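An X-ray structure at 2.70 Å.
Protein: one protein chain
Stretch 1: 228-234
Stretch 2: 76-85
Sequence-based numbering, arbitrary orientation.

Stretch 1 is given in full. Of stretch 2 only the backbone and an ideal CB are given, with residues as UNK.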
# COMPACT_ATOMS: atom_id res chain seq x y z
N ALA A 228 -6.83 5.14 -3.70
CA ALA A 228 -7.58 5.01 -2.47
C ALA A 228 -7.03 5.86 -1.33
O ALA A 228 -5.86 5.75 -0.96
CB ALA A 228 -7.67 3.55 -2.06
N ASP A 229 -7.87 6.72 -0.79
CA ASP A 229 -7.46 7.51 0.35
C ASP A 229 -7.80 6.70 1.59
O ASP A 229 -8.96 6.57 1.96
CB ASP A 229 -8.19 8.84 0.36
CG ASP A 229 -7.87 9.65 1.58
OD1 ASP A 229 -7.05 9.18 2.38
OD2 ASP A 229 -8.44 10.76 1.74
N ILE A 230 -6.76 6.13 2.19
CA ILE A 230 -6.88 5.24 3.33
C ILE A 230 -6.45 5.94 4.62
O ILE A 230 -6.26 5.30 5.67
CB ILE A 230 -5.94 4.05 3.14
CG1 ILE A 230 -4.49 4.56 3.03
CG2 ILE A 230 -6.36 3.23 1.91
CD1 ILE A 230 -3.46 3.51 3.21
N SER A 231 -6.26 7.25 4.56
CA SER A 231 -5.81 7.97 5.73
C SER A 231 -6.69 7.70 6.96
O SER A 231 -6.22 7.75 8.08
CB SER A 231 -5.73 9.46 5.45
OG SER A 231 -6.99 9.95 5.04
N GLY A 232 -7.96 7.39 6.74
CA GLY A 232 -8.85 7.10 7.85
C GLY A 232 -8.53 5.82 8.61
O GLY A 232 -8.72 5.74 9.82
N SER A 233 -8.03 4.82 7.89
CA SER A 233 -7.69 3.52 8.45
C SER A 233 -6.22 3.36 8.74
O SER A 233 -5.82 2.40 9.38
CB SER A 233 -8.04 2.45 7.43
OG SER A 233 -9.42 2.22 7.44
N SER A 234 -5.41 4.27 8.22
CA SER A 234 -3.96 4.19 8.35
C SER A 234 -3.50 4.33 9.80
O SER A 234 -4.12 5.04 10.59
CB SER A 234 -3.30 5.24 7.48
OG SER A 234 -1.89 5.09 7.54
N UNK A 76 -18.93 5.12 16.44
CA UNK A 76 -18.43 6.48 16.15
C UNK A 76 -17.50 6.56 14.94
O UNK A 76 -17.30 7.63 14.39
CB UNK A 76 -17.69 7.02 17.37
N UNK A 77 -16.91 5.43 14.54
CA UNK A 77 -15.93 5.47 13.47
C UNK A 77 -16.54 5.87 12.13
O UNK A 77 -16.04 6.76 11.46
CB UNK A 77 -15.25 4.11 13.34
N UNK A 78 -17.63 5.22 11.75
CA UNK A 78 -18.29 5.55 10.50
C UNK A 78 -19.07 6.87 10.58
O UNK A 78 -19.46 7.46 9.57
CB UNK A 78 -19.23 4.41 10.10
N UNK A 79 -19.29 7.34 11.80
CA UNK A 79 -19.92 8.65 11.99
C UNK A 79 -18.91 9.79 11.76
O UNK A 79 -19.28 10.88 11.34
CB UNK A 79 -20.52 8.75 13.40
N UNK A 80 -17.63 9.52 12.04
CA UNK A 80 -16.58 10.52 11.85
C UNK A 80 -16.00 10.37 10.47
O UNK A 80 -15.44 11.30 9.92
CB UNK A 80 -15.48 10.39 12.91
N UNK A 81 -16.15 9.19 9.89
CA UNK A 81 -15.56 8.92 8.59
C UNK A 81 -16.56 8.22 7.70
O UNK A 81 -16.42 7.05 7.41
CB UNK A 81 -14.29 8.08 8.73
N UNK A 82 -17.60 8.95 7.27
CA UNK A 82 -18.65 8.30 6.48
C UNK A 82 -18.21 7.59 5.19
O UNK A 82 -19.01 6.80 4.72
CB UNK A 82 -19.69 9.36 6.11
N UNK A 83 -17.01 7.83 4.63
CA UNK A 83 -16.57 7.01 3.49
C UNK A 83 -16.57 5.53 3.85
O UNK A 83 -16.67 4.67 2.99
CB UNK A 83 -15.17 7.43 3.03
N UNK A 84 -16.43 5.23 5.14
CA UNK A 84 -16.34 3.86 5.58
C UNK A 84 -17.69 3.23 5.84
O UNK A 84 -17.77 2.10 6.34
CB UNK A 84 -15.48 3.78 6.84
N UNK A 85 -18.75 3.95 5.47
CA UNK A 85 -20.12 3.51 5.76
C UNK A 85 -20.34 2.07 5.40
O UNK A 85 -20.85 1.30 6.20
CB UNK A 85 -21.13 4.38 5.01

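Stretch 1 leaves its strand after D229 and turns through residues with helical angles, and the CA of G232 lies nearest to a CA of stretch 2, that of position 81. At G232 there is no side chain, and the backbone N, CA and O lie open to whatever approaches; S233 adds a hydroxyl.

Position 76 is helical and its CB finds nothing of stretch 1 within reach. Almost any helix-tolerant residue would do, and H76 is deposited, its ring far from stretch 1.

Position 77 is different. It is helical, and its CA-to-CB bond points toward stretch 1, yet the ideal CB has nothing of that stretch within 5.5 Å. A short side chain would fall short, whereas a long aliphatic, methionine or an aromatic could span the gap. The residue is F77. With chi1 at t its ring extends to G232, whose O lies 3.7 Å from F77 CE1, at the ring edge and near its plane. This places the carbonyl beside the slightly positive ring hydrogens rather than against the electron-rich face.

Positions 78, 79 and 80 continue the helix with CB atoms out of reach of stretch 1, so the contact sets little demand on them and good helix formers fit. They are R78, A79 and E80; the arginine finds partners elsewhere in the structure.

At position 81 the backbone leaves helical angles (phi/psi -134/70), and CA-to-CB points toward stretch 1. The CA of position 81 is 7.0 Å from G232 CA, room for a medium-sized side chain, polar or aromatic. H81 takes rotamer m and brings H81 CD2 to 4.5 Å from G232 CA, a loose contact at most. On its other side the ring turns back to the helix, where H81 ND1 gives a weak hydrogen bond to F77 O at 3.4 Å.

Position 82 begins a 3-10 segment with phi near -57, which a proline ring accepts readily, and its CB is out of reach. P82 fits that backbone. Position 83 points its CB toward stretch 1 but from a distance, so a long polar side chain could lean that way without packing. E83 makes no close contact there.

Position 84 faces the turn again, with a wide space between its CB and the backbone N, O and hydroxyl groups of stretch 1. A long side chain ending in a polar group would suit: tyrosine would do, as might glutamine or lysine. Y84, at rotamer m, crosses the space, and more of it is covered by stretch 1 than of any other residue of stretch 2. Y84 OH comes 3.6 Å from G232 CA, and Y84 CE1 is 3.0 Å from S233 OG. The absence of a side chain at G232 matters here, because an ideal CB on G232 would lie 2.7 Å from Y84 CE2. A water ties the end together: it is 2.7 Å from Y84 OH, donates to D229 O at 2.6 Å and accepts from G232 N at 2.8 Å.

Position 85 points out of reach, where a long charged side chain is easily accommodated; R85 is extended there.

Stretch 2, residues 76-85: HFRAEHPEYR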
# COMPACT_ATOMS: atom_id res chain seq x y z
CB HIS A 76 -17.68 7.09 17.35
CG HIS A 76 -18.46 7.07 18.63
ND1 HIS A 76 -18.35 6.06 19.56
CD2 HIS A 76 -19.38 7.94 19.12
CE1 HIS A 76 -19.16 6.30 20.58
NE2 HIS A 76 -19.80 7.44 20.33
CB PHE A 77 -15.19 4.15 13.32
CG PHE A 77 -14.15 4.17 12.24
CD1 PHE A 77 -12.98 4.89 12.41
CD2 PHE A 77 -14.36 3.51 11.03
CE1 PHE A 77 -12.02 4.94 11.41
CE2 PHE A 77 -13.40 3.55 10.02
CZ PHE A 77 -12.23 4.27 10.21
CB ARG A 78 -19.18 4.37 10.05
CG ARG A 78 -18.38 3.29 9.31
CD ARG A 78 -19.00 1.88 9.35
NE ARG A 78 -17.99 0.89 8.99
CZ ARG A 78 -16.98 0.55 9.79
NH1 ARG A 78 -16.89 1.12 10.98
NH2 ARG A 78 -16.07 -0.35 9.42
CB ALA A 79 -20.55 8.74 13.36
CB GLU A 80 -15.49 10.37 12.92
CG GLU A 80 -15.95 10.85 14.31
CD GLU A 80 -15.30 10.14 15.51
OE1 GLU A 80 -16.04 9.93 16.50
OE2 GLU A 80 -14.09 9.82 15.48
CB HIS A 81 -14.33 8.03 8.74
CG HIS A 81 -13.26 8.64 9.57
ND1 HIS A 81 -13.08 8.33 10.91
CD2 HIS A 81 -12.30 9.55 9.27
CE1 HIS A 81 -12.07 9.03 11.39
NE2 HIS A 81 -11.57 9.77 10.42
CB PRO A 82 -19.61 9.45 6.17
CG PRO A 82 -19.42 10.39 7.33
CD PRO A 82 -17.96 10.32 7.68
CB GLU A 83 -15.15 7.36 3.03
CG GLU A 83 -14.69 8.74 3.37
CD GLU A 83 -14.10 8.81 4.75
OE1 GLU A 83 -12.88 8.46 4.90
OE2 GLU A 83 -14.85 9.22 5.68
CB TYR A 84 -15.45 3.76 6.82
CG TYR A 84 -14.00 4.00 6.48
CD1 TYR A 84 -13.16 2.94 6.15
CD2 TYR A 84 -13.48 5.28 6.47
CE1 TYR A 84 -11.84 3.15 5.84
CE2 TYR A 84 -12.15 5.50 6.17
CZ TYR A 84 -11.34 4.44 5.84
OH TYR A 84 -10.02 4.67 5.52
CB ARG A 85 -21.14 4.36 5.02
CG ARG A 85 -22.57 4.07 5.42
CD ARG A 85 -23.54 4.87 4.56
NE ARG A 85 -24.92 4.38 4.68
CZ ARG A 85 -25.83 4.84 5.54
NH1 ARG A 85 -25.53 5.85 6.38
NH2 ARG A 85 -27.04 4.30 5.54
O HOH W 1 -9.63 7.07 4.46
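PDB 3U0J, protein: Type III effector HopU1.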